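Local structure of aminotransferase class I and II (Streptococcus suis 89/1591, 3OP7) at residues P81-L85 / T241-R245; N94-L98 / I190-E194; L85-G89 / M252-G256; G64-F68 / D260-Q264. The protein probably catalyses pyridoxal-phosphate-dependent transamination between an amino acid and a 2-oxo acid, as a fold-type I aminotransferase with two subunits in its assembly. One frame throughout, in Å; residues are numbered along the deposited sequence.

Contact 1. Residues P81-L85 / T241-R245; sequences PEQIL and TDILR
The chain leaves a 3-10 turn at residues 81-83, closed by Ile84 N to Pro81 O at 3.1 Å, and enters the edge strand 84-87 of the large sheet of a fold-type I aminotransferase; helix 238-244 and Arg245 pack against it. The CA atoms of Gln83 and Thr241 lie 6.1 Å apart. Apolar contacts dominate. Leu85 (mt) points its CB toward the helix, placing CD1 3.7 Å from Leu244 CB, CG 3.9 Å from Thr241 CG2 and CD2 3.9 Å from Arg245 CG. Thr241 (m) also sets CG2 3.5 Å from Glu82 O, while its OG1 is hydrogen-bonded to Asn237 O, just before its helix. The single polar link is weak: Arg245 NH2 reaches Glu82 O at 3.4 Å. The guanidinium has stronger partners, Asp242 OD1 at 3.0 Å from Arg245 NH1 and Glu63 at NE. Gln83 turns away, its amide held by Lys80 N and Ala236 O. Backbone bonds from Gln83 to Ala236 and from Leu85 to Val234 tie the segment to neighbouring strand 232-235 and to Ala236 just after it. Strand edge and helix are thus joined chiefly by leucine and threonine side chains, with the arginine's charge answered mainly by carboxylates.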
loop_
_atom_site.group_PDB
_atom_site.type_symbol
_atom_site.label_atom_id
_atom_site.label_comp_id
_atom_site.label_asym_id
_atom_site.label_seq_id
_atom_site.Cartn_x
_atom_site.Cartn_y
_atom_site.Cartn_z
ATOM N N PRO A 81 -12.276 6.077 -18.787
ATOM C CA PRO A 81 -10.955 5.826 -18.207
ATOM C C PRO A 81 -10.553 6.780 -17.091
ATOM O O PRO A 81 -9.835 6.374 -16.166
ATOM C CB PRO A 81 -9.997 6.041 -19.398
ATOM C CG PRO A 81 -10.823 5.886 -20.611
ATOM C CD PRO A 81 -12.258 6.135 -20.267
ATOM N N GLU A 82 -10.929 8.055 -17.206
ATOM C CA GLU A 82 -10.610 9.053 -16.181
ATOM C C GLU A 82 -11.218 8.742 -14.798
ATOM O O GLU A 82 -10.819 9.321 -13.793
ATOM C CB GLU A 82 -11.045 10.467 -16.637
ATOM C CG GLU A 82 -12.611 10.596 -16.727
ATOM C CD GLU A 82 -13.139 11.829 -17.504
ATOM O OE1 GLU A 82 -12.867 12.969 -17.084
ATOM O OE2 GLU A 82 -13.887 11.651 -18.496
ATOM N N GLN A 83 -12.166 7.815 -14.734
ATOM C CA GLN A 83 -12.789 7.411 -13.485
ATOM C C GLN A 83 -12.026 6.257 -12.781
ATOM O O GLN A 83 -12.484 5.757 -11.738
ATOM C CB GLN A 83 -14.216 6.966 -13.757
ATOM C CG GLN A 83 -15.166 8.085 -14.245
ATOM C CD GLN A 83 -16.522 7.552 -14.577
ATOM O OE1 GLN A 83 -16.899 7.472 -15.753
ATOM N NE2 GLN A 83 -17.285 7.163 -13.552
ATOM N N ILE A 84 -10.860 5.860 -13.319
ATOM C CA ILE A 84 -10.114 4.685 -12.811
ATOM C C ILE A 84 -8.838 5.126 -12.174
ATOM O O ILE A 84 -8.066 5.868 -12.816
ATOM C CB ILE A 84 -9.775 3.698 -13.950
ATOM C CG1 ILE A 84 -11.045 3.286 -14.725
ATOM C CG2 ILE A 84 -9.066 2.439 -13.411
ATOM C CD1 ILE A 84 -12.231 2.643 -13.855
ATOM N N LEU A 85 -8.599 4.682 -10.941
ATOM C CA LEU A 85 -7.328 4.857 -10.275
ATOM C C LEU A 85 -6.739 3.499 -9.916
ATOM O O LEU A 85 -7.337 2.716 -9.188
ATOM C CB LEU A 85 -7.428 5.703 -9.000
ATOM C CG LEU A 85 -7.896 7.140 -9.153
ATOM C CD1 LEU A 85 -8.084 7.748 -7.764
ATOM C CD2 LEU A 85 -6.870 7.938 -9.988
ATOM N N THR A 241 -13.268 10.560 -7.648
ATOM C CA THR A 241 -11.947 10.283 -8.218
ATOM C C THR A 241 -11.010 11.448 -7.972
ATOM O O THR A 241 -9.833 11.292 -7.578
ATOM C CB THR A 241 -12.044 9.956 -9.722
ATOM O OG1 THR A 241 -12.867 8.782 -9.876
ATOM C CG2 THR A 241 -10.686 9.622 -10.315
ATOM N N ASP A 242 -11.530 12.643 -8.197
ATOM C CA ASP A 242 -10.708 13.848 -7.936
ATOM C C ASP A 242 -10.292 14.008 -6.478
ATOM O O ASP A 242 -9.210 14.547 -6.221
ATOM C CB ASP A 242 -11.442 15.124 -8.327
ATOM C CG ASP A 242 -11.282 15.486 -9.797
ATOM O OD1 ASP A 242 -10.349 14.967 -10.438
ATOM O OD2 ASP A 242 -12.092 16.322 -10.307
ATOM N N ILE A 243 -11.139 13.600 -5.531
ATOM C CA ILE A 243 -10.748 13.641 -4.118
ATOM C C ILE A 243 -9.636 12.644 -3.839
ATOM O O ILE A 243 -8.554 12.998 -3.317
ATOM C CB ILE A 243 -11.930 13.382 -3.201
ATOM C CG1 ILE A 243 -12.961 14.510 -3.286
ATOM C CG2 ILE A 243 -11.458 13.181 -1.782
ATOM C CD1 ILE A 243 -14.290 14.197 -2.601
ATOM N N LEU A 244 -9.855 11.417 -4.288
ATOM C CA LEU A 244 -8.919 10.312 -3.973
ATOM C C LEU A 244 -7.508 10.589 -4.464
ATOM O O LEU A 244 -6.561 10.158 -3.855
ATOM C CB LEU A 244 -9.405 8.997 -4.543
ATOM C CG LEU A 244 -10.795 8.510 -4.138
ATOM C CD1 LEU A 244 -11.127 7.066 -4.659
ATOM C CD2 LEU A 244 -11.082 8.571 -2.659
ATOM N N ARG A 245 -7.382 11.285 -5.594
ATOM C CA ARG A 245 -6.076 11.496 -6.224
ATOM C C ARG A 245 -5.098 12.255 -5.343
ATOM O O ARG A 245 -3.890 12.200 -5.584
ATOM C CB ARG A 245 -6.206 12.310 -7.495
ATOM C CG ARG A 245 -6.826 11.639 -8.656
ATOM C CD ARG A 245 -6.560 12.531 -9.847
ATOM N NE ARG A 245 -6.708 11.747 -11.029
ATOM C CZ ARG A 245 -7.847 11.698 -11.689
ATOM N NH1 ARG A 245 -8.848 12.464 -11.286
ATOM N NH2 ARG A 245 -7.971 10.927 -12.756
#

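Contact 2. Residues N94-L98 / I190-E194; sequences NLLVL and ILSDE
In the large domain of the fold-type I aminotransferase, helix 89-101 packs on the central sheet, and its residues 94-98 run nearly antiparallel to strand 190-193: the segment axes approach to 10.3 Å at 172°. The CA atoms of Asn94 and Asp193 are 7.3 Å apart, those of Val97 and Leu191 8.0 Å. Leu191, with the most surface covered, has its CB toward the helix in a tp rotamer. Its CD1 lies 4.1 Å from Val97 CG1 and its CD2 3.9 Å from Leu98 CD2, while CD1 also comes within 4.1 Å of Asn94 OD1. Met157, Val217 and Leu118 continue this apolar layer from the two flanking strands and helix 117-124. One helical turn before Leu98, whose N bonds Asn94 O at 3.1 Å, Asn94 (chi1 m) is the second main residue. Its amide is placed by Asp193 and by Gln117 OE1, both accepting from ND2, whereas its buried OD1 has no hydrogen-bond partner in the model. Asp193, third in covered surface, stands at the C-terminal end of the strand with chi1 t. Its OD2 bonds N1 of the cofactor ring of the pyridoxal-phosphate-modified lysine at position 222, the aspartate-pyridine pairing characteristic of this fold, and OD1 accepts from Val195 N. The same carboxylate oxygen that meets the ring, Asp193 OD2, receives Asn94 ND2 at 3.0 Å, with an N-H...O angle of 164°.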
loop_
_atom_site.group_PDB
_atom_site.type_symbol
_atom_site.label_atom_id
_atom_site.label_comp_id
_atom_site.label_asym_id
_atom_site.label_seq_id
_atom_site.Cartn_x
_atom_site.Cartn_y
_atom_site.Cartn_z
ATOM N N ASN A 94 -9.585 -0.236 -1.185
ATOM C CA ASN A 94 -10.478 -0.045 -0.031
ATOM C C ASN A 94 -9.921 0.971 0.946
ATOM O O ASN A 94 -10.678 1.830 1.431
ATOM C CB ASN A 94 -10.772 -1.375 0.731
ATOM C CG ASN A 94 -11.676 -2.321 0.002
ATOM O OD1 ASN A 94 -12.608 -1.925 -0.722
ATOM N ND2 ASN A 94 -11.517 -3.616 0.310
ATOM N N LEU A 95 -8.630 0.859 1.275
ATOM C CA LEU A 95 -8.007 1.778 2.203
ATOM C C LEU A 95 -8.053 3.193 1.649
ATOM O O LEU A 95 -8.353 4.148 2.385
ATOM C CB LEU A 95 -6.555 1.389 2.452
ATOM C CG LEU A 95 -5.796 2.353 3.378
ATOM C CD1 LEU A 95 -6.488 2.519 4.727
ATOM C CD2 LEU A 95 -4.360 1.891 3.510
ATOM N N LEU A 96 -7.690 3.369 0.389
ATOM C CA LEU A 96 -7.691 4.718 -0.206
ATOM C C LEU A 96 -9.092 5.359 -0.128
ATOM O O LEU A 96 -9.226 6.544 0.221
ATOM C CB LEU A 96 -7.264 4.655 -1.639
ATOM C CG LEU A 96 -7.258 5.980 -2.434
ATOM C CD1 LEU A 96 -6.333 7.024 -1.767
ATOM C CD2 LEU A 96 -6.878 5.699 -3.909
ATOM N N VAL A 97 -10.116 4.588 -0.448
ATOM C CA VAL A 97 -11.505 5.109 -0.417
ATOM C C VAL A 97 -11.864 5.566 1.011
ATOM O O VAL A 97 -12.276 6.724 1.246
ATOM C CB VAL A 97 -12.531 4.101 -0.924
ATOM C CG1 VAL A 97 -14.026 4.600 -0.698
ATOM C CG2 VAL A 97 -12.280 3.852 -2.416
ATOM N N LEU A 98 -11.668 4.668 1.976
ATOM C CA LEU A 98 -12.096 4.932 3.343
ATOM C C LEU A 98 -11.270 6.019 3.990
ATOM O O LEU A 98 -11.779 6.939 4.634
ATOM C CB LEU A 98 -12.076 3.603 4.133
ATOM C CG LEU A 98 -13.063 2.554 3.584
ATOM C CD1 LEU A 98 -12.687 1.149 4.055
ATOM C CD2 LEU A 98 -14.496 2.907 4.013
ATOM N N ILE A 190 -22.033 4.252 -1.757
ATOM C CA ILE A 190 -21.952 2.804 -1.544
ATOM C C ILE A 190 -20.606 2.315 -2.072
ATOM O O ILE A 190 -20.330 2.387 -3.271
ATOM C CB ILE A 190 -23.094 2.006 -2.226
ATOM C CG1 ILE A 190 -24.476 2.399 -1.672
ATOM C CG2 ILE A 190 -22.838 0.491 -2.003
ATOM C CD1 ILE A 190 -25.668 1.815 -2.432
ATOM N N LEU A 191 -19.749 1.872 -1.152
ATOM C CA LEU A 191 -18.459 1.292 -1.488
ATOM C C LEU A 191 -18.754 -0.196 -1.656
ATOM O O LEU A 191 -19.338 -0.837 -0.747
ATOM C CB LEU A 191 -17.489 1.439 -0.344
ATOM C CG LEU A 191 -16.165 0.632 -0.434
ATOM C CD1 LEU A 191 -15.422 0.882 -1.805
ATOM C CD2 LEU A 191 -15.216 0.931 0.762
ATOM N N SER A 192 -18.440 -0.735 -2.823
ATOM C CA SER A 192 -18.622 -2.158 -3.086
ATOM C C SER A 192 -17.300 -2.823 -3.511
ATOM O O SER A 192 -16.735 -2.501 -4.555
ATOM C CB SER A 192 -19.684 -2.330 -4.174
ATOM O OG SER A 192 -19.951 -3.706 -4.410
ATOM N N ASP A 193 -16.763 -3.668 -2.642
ATOM C CA ASP A 193 -15.591 -4.446 -2.934
ATOM C C ASP A 193 -16.037 -5.664 -3.764
ATOM O O ASP A 193 -16.775 -6.559 -3.286
ATOM C CB ASP A 193 -14.903 -4.827 -1.619
ATOM C CG ASP A 193 -13.748 -5.821 -1.784
ATOM O OD1 ASP A 193 -13.697 -6.585 -2.765
ATOM O OD2 ASP A 193 -12.968 -5.926 -0.836
ATOM N N GLU A 194 -15.659 -5.616 -5.030
ATOM C CA GLU A 194 -16.101 -6.519 -6.039
ATOM C C GLU A 194 -15.025 -7.454 -6.545
ATOM O O GLU A 194 -15.092 -7.922 -7.681
ATOM C CB GLU A 194 -16.789 -5.735 -7.180
ATOM C CG GLU A 194 -18.018 -5.019 -6.645
ATOM C CD GLU A 194 -18.713 -4.025 -7.561
ATOM O OE1 GLU A 194 -18.135 -3.590 -8.573
ATOM O OE2 GLU A 194 -19.906 -3.710 -7.250
#

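Contact 3. Residues L85-G89 / M252-G256; sequences LQTNG and MICAG
A selenomethionine, Met252, lies against residues 86-88 with its selenium on main chain: SE is 3.6 Å from Thr87 CA and 4.0 Å from Gln86 O. Its ptp side chain carries CE to 3.9 Å from Thr87 CG2 and 3.4 Å from Asn88 OD1. Segment 252-256 is irregular, with positive phi at Ile253, and ends at Gly256, the N-cap of helix 257-268; Asn88 and Ala255 come closest, CA to CA 5.3 Å. Ala255 CB points at the strand, 3.7 Å from Gln86 OE1 and 4.1 Å from Thr87 O. One water bridges the segments, 2.8 Å from Gln86 OE1 and accepting from Ala255 N at 2.9 Å, while Gln86 NE2 bonds Asp260. Asn88 centres an inverse gamma turn, and Thr87 OG1 donates to Gly89 O at 2.8 Å. At this subunit interface, Arg230 of the second subunit binds Met252 O and Cys254 O. The segments therefore meet through van der Waals contact and a water bridge, without direct hydrogen bonds between them.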
loop_
_atom_site.group_PDB
_atom_site.type_symbol
_atom_site.label_atom_id
_atom_site.label_comp_id
_atom_site.label_asym_id
_atom_site.label_seq_id
_atom_site.Cartn_x
_atom_site.Cartn_y
_atom_site.Cartn_z
ATOM N N LEU A 85 -8.599 4.682 -10.941
ATOM C CA LEU A 85 -7.328 4.857 -10.275
ATOM C C LEU A 85 -6.739 3.499 -9.916
ATOM O O LEU A 85 -7.337 2.716 -9.188
ATOM C CB LEU A 85 -7.428 5.703 -9.000
ATOM C CG LEU A 85 -7.896 7.140 -9.153
ATOM C CD1 LEU A 85 -8.084 7.748 -7.764
ATOM C CD2 LEU A 85 -6.870 7.938 -9.988
ATOM N N GLN A 86 -5.505 3.266 -10.365
ATOM C CA GLN A 86 -4.760 2.073 -9.981
ATOM C C GLN A 86 -4.355 2.120 -8.525
ATOM O O GLN A 86 -3.939 3.185 -8.009
ATOM C CB GLN A 86 -3.491 1.959 -10.831
ATOM C CG GLN A 86 -2.800 0.613 -10.763
ATOM C CD GLN A 86 -1.734 0.526 -11.820
ATOM O OE1 GLN A 86 -0.695 1.121 -11.671
ATOM N NE2 GLN A 86 -2.004 -0.160 -12.897
ATOM N N THR A 87 -4.388 0.945 -7.887
ATOM C CA THR A 87 -3.979 0.807 -6.512
ATOM C C THR A 87 -3.159 -0.457 -6.277
ATOM O O THR A 87 -3.095 -1.347 -7.174
ATOM C CB THR A 87 -5.233 0.764 -5.620
ATOM O OG1 THR A 87 -6.032 -0.363 -6.018
ATOM C CG2 THR A 87 -6.033 2.095 -5.696
ATOM N N ASN A 88 -2.496 -0.538 -5.120
ATOM C CA ASN A 88 -1.827 -1.780 -4.724
ATOM C C ASN A 88 -2.830 -2.814 -4.239
ATOM O O ASN A 88 -3.091 -2.960 -3.028
ATOM C CB ASN A 88 -0.686 -1.559 -3.721
ATOM C CG ASN A 88 -1.152 -0.997 -2.380
ATOM O OD1 ASN A 88 -1.941 -0.062 -2.364
ATOM N ND2 ASN A 88 -0.642 -1.555 -1.248
ATOM N N GLY A 89 -3.427 -3.552 -5.190
ATOM C CA GLY A 89 -4.493 -4.473 -4.850
ATOM C C GLY A 89 -5.806 -3.813 -4.535
ATOM O O GLY A 89 -5.862 -2.573 -4.368
HETATM N N MSE A 252 0.374 4.651 -0.763
HETATM C CA MSE A 252 1.028 3.874 -1.781
HETATM C C MSE A 252 1.989 4.664 -2.700
HETATM O O MSE A 252 2.961 4.091 -3.153
HETATM C CB MSE A 252 -0.003 3.123 -2.604
HETATM C CG MSE A 252 -0.919 4.010 -3.319
HETATM SE SE MSE A 252 -2.260 3.248 -4.421
HETATM C CE MSE A 252 -3.433 3.002 -2.874
ATOM N N ILE A 253 1.686 5.945 -2.932
ATOM C CA ILE A 253 2.172 6.772 -4.099
ATOM C C ILE A 253 1.652 6.229 -5.445
ATOM O O ILE A 253 0.943 6.939 -6.192
ATOM C CB ILE A 253 3.700 6.994 -4.145
ATOM C CG1 ILE A 253 4.189 7.614 -2.835
ATOM C CG2 ILE A 253 4.053 7.902 -5.383
ATOM C CD1 ILE A 253 5.676 7.866 -2.767
ATOM N N CYS A 254 2.045 5.002 -5.743
ATOM C CA CYS A 254 1.657 4.308 -6.943
ATOM C C CYS A 254 1.943 2.812 -6.770
ATOM O O CYS A 254 2.616 2.358 -5.829
ATOM C CB CYS A 254 2.460 4.872 -8.143
ATOM S SG CYS A 254 4.158 4.825 -7.890
ATOM N N ALA A 255 1.455 2.055 -7.728
ATOM C CA ALA A 255 1.768 0.663 -7.810
ATOM C C ALA A 255 2.971 0.475 -8.691
ATOM O O ALA A 255 3.528 1.473 -9.228
ATOM C CB ALA A 255 0.565 -0.065 -8.412
ATOM N N GLY A 256 3.445 -0.763 -8.850
ATOM C CA GLY A 256 4.764 -0.945 -9.498
ATOM C C GLY A 256 4.764 -0.849 -11.022
ATOM O O GLY A 256 3.754 -1.083 -11.658
HETATM O O HOH W 1 -0.181 3.158 -9.793
#

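Contact 4. Residues G64-F68 / D260-Q264; sequences GSPAF and DLVAQ
Asp260 OD1 gathers the donors at the start of helix 66-73: Ser65 N at 3.1 Å (167°) and Ser65 OG at 3.0 Å, plus Gln86 NE2 from the adjacent strand. With its proton given to Asp260, Ser65 OG (chi1 p) is the acceptor for Phe68 N at 3.1 Å, the N-cap bond. Asp260 OD2 is taken by Gln264 NE2 at 2.9 Å, one turn on in helix 257-268, where Gln264 N also bonds Asp260 O at 2.9 Å. The two segments draw closest at Phe68 and Gln264, CA to CA 5.1 Å, against 6.6 Å for Gly64 and Asp260. Gly64 has phi 99°, and a CB there would strike Phe68 CD2. Apolar contact adds Phe68 CD1 to Ala263 CB at 3.9 Å; Ala67 CB lies in van der Waals contact with Gln264 OE1 at 3.4 Å, and the side chains of Ile84 and Ile231 also touch Phe68. The arrangement is a serine N-cap whose hydroxyl and amide are both anchored on an aspartate from a second helix.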
loop_
_atom_site.group_PDB
_atom_site.type_symbol
_atom_site.label_atom_id
_atom_site.label_comp_id
_atom_site.label_asym_id
_atom_site.label_seq_id
_atom_site.Cartn_x
_atom_site.Cartn_y
_atom_site.Cartn_z
ATOM N N GLY A 64 -1.734 4.580 -12.912
ATOM C CA GLY A 64 -1.930 3.475 -13.845
ATOM C C GLY A 64 -1.781 3.953 -15.296
ATOM O O GLY A 64 -2.104 5.104 -15.642
ATOM N N SER A 65 -1.341 3.050 -16.157
ATOM C CA SER A 65 -1.074 3.352 -17.535
ATOM C C SER A 65 -2.357 3.664 -18.280
ATOM O O SER A 65 -3.467 3.264 -17.846
ATOM C CB SER A 65 -0.384 2.165 -18.213
ATOM O OG SER A 65 -1.175 0.997 -18.159
ATOM N N PRO A 66 -2.233 4.331 -19.422
ATOM C CA PRO A 66 -3.441 4.599 -20.209
ATOM C C PRO A 66 -4.126 3.312 -20.655
ATOM O O PRO A 66 -5.376 3.236 -20.717
ATOM C CB PRO A 66 -2.889 5.412 -21.385
ATOM C CG PRO A 66 -1.690 6.103 -20.812
ATOM C CD PRO A 66 -1.076 5.100 -19.916
ATOM N N ALA A 67 -3.337 2.287 -20.953
ATOM C CA ALA A 67 -3.910 0.988 -21.369
ATOM C C ALA A 67 -4.650 0.330 -20.195
ATOM O O ALA A 67 -5.724 -0.213 -20.362
ATOM C CB ALA A 67 -2.811 0.047 -21.904
ATOM N N PHE A 68 -4.049 0.396 -19.009
ATOM C CA PHE A 68 -4.709 -0.084 -17.779
ATOM C C PHE A 68 -6.053 0.621 -17.559
ATOM O O PHE A 68 -7.095 -0.009 -17.398
ATOM C CB PHE A 68 -3.794 0.121 -16.571
ATOM C CG PHE A 68 -4.432 -0.229 -15.283
ATOM C CD1 PHE A 68 -4.449 -1.541 -14.851
ATOM C CD2 PHE A 68 -4.993 0.758 -14.482
ATOM C CE1 PHE A 68 -5.039 -1.872 -13.623
ATOM C CE2 PHE A 68 -5.633 0.427 -13.228
ATOM C CZ PHE A 68 -5.645 -0.891 -12.812
ATOM N N ASP A 260 2.075 -2.927 -13.228
ATOM C CA ASP A 260 1.203 -2.318 -14.207
ATOM C C ASP A 260 1.373 -2.923 -15.620
ATOM O O ASP A 260 0.403 -3.081 -16.348
ATOM C CB ASP A 260 1.383 -0.794 -14.218
ATOM C CG ASP A 260 0.720 -0.142 -15.428
ATOM O OD1 ASP A 260 -0.463 0.215 -15.367
ATOM O OD2 ASP A 260 1.444 0.020 -16.428
ATOM N N LEU A 261 2.610 -3.219 -16.033
ATOM C CA LEU A 261 2.878 -3.843 -17.348
ATOM C C LEU A 261 2.170 -5.190 -17.455
ATOM O O LEU A 261 1.516 -5.483 -18.473
ATOM C CB LEU A 261 4.375 -4.044 -17.542
ATOM C CG LEU A 261 5.179 -3.467 -18.699
ATOM C CD1 LEU A 261 6.176 -4.523 -19.133
ATOM C CD2 LEU A 261 4.357 -2.898 -19.906
ATOM N N VAL A 262 2.302 -6.018 -16.420
ATOM C CA VAL A 262 1.612 -7.316 -16.397
ATOM C C VAL A 262 0.110 -7.088 -16.376
ATOM O O VAL A 262 -0.627 -7.790 -17.082
ATOM C CB VAL A 262 2.040 -8.212 -15.207
ATOM C CG1 VAL A 262 1.211 -9.508 -15.155
ATOM C CG2 VAL A 262 3.563 -8.499 -15.283
ATOM N N ALA A 263 -0.343 -6.081 -15.631
ATOM C CA ALA A 263 -1.799 -5.822 -15.557
ATOM C C ALA A 263 -2.339 -5.463 -16.951
ATOM O O ALA A 263 -3.409 -5.890 -17.296
ATOM C CB ALA A 263 -2.110 -4.687 -14.553
ATOM N N GLN A 264 -1.585 -4.657 -17.715
ATOM C CA GLN A 264 -2.010 -4.255 -19.063
ATOM C C GLN A 264 -2.237 -5.536 -19.914
ATOM O O GLN A 264 -3.223 -5.678 -20.628
ATOM C CB GLN A 264 -0.941 -3.407 -19.744
ATOM C CG GLN A 264 -0.766 -1.983 -19.208
ATOM C CD GLN A 264 0.312 -1.217 -19.947
ATOM O OE1 GLN A 264 0.329 -1.165 -21.185
ATOM N NE2 GLN A 264 1.228 -0.657 -19.206
#

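Strand 84-87, the edge of the large sheet, connects the set: contacts 1 and 3 share Leu85, their centres 12 Å apart, and use successive parts of it. Contact 4 joins contact 3, 11 Å away between centres, through a probable hydrogen bond from Gln86 NE2 to Asp260 OD1 at 2.9 Å, and it meets contact 1 where Phe68 CE2 lies 4.0 Å from Ile84 CG2. Helix 89-101, following the strand, carries contact 2, and Leu96 CD2 packs on Thr87 CG2 of contact 3 at 4.1 Å. Contact 2 reaches the cofactor directly: Asp193 bonds the pyridine nitrogen of the modified lysine. Contacts 2 and 4, centres about 21 Å apart, do not touch.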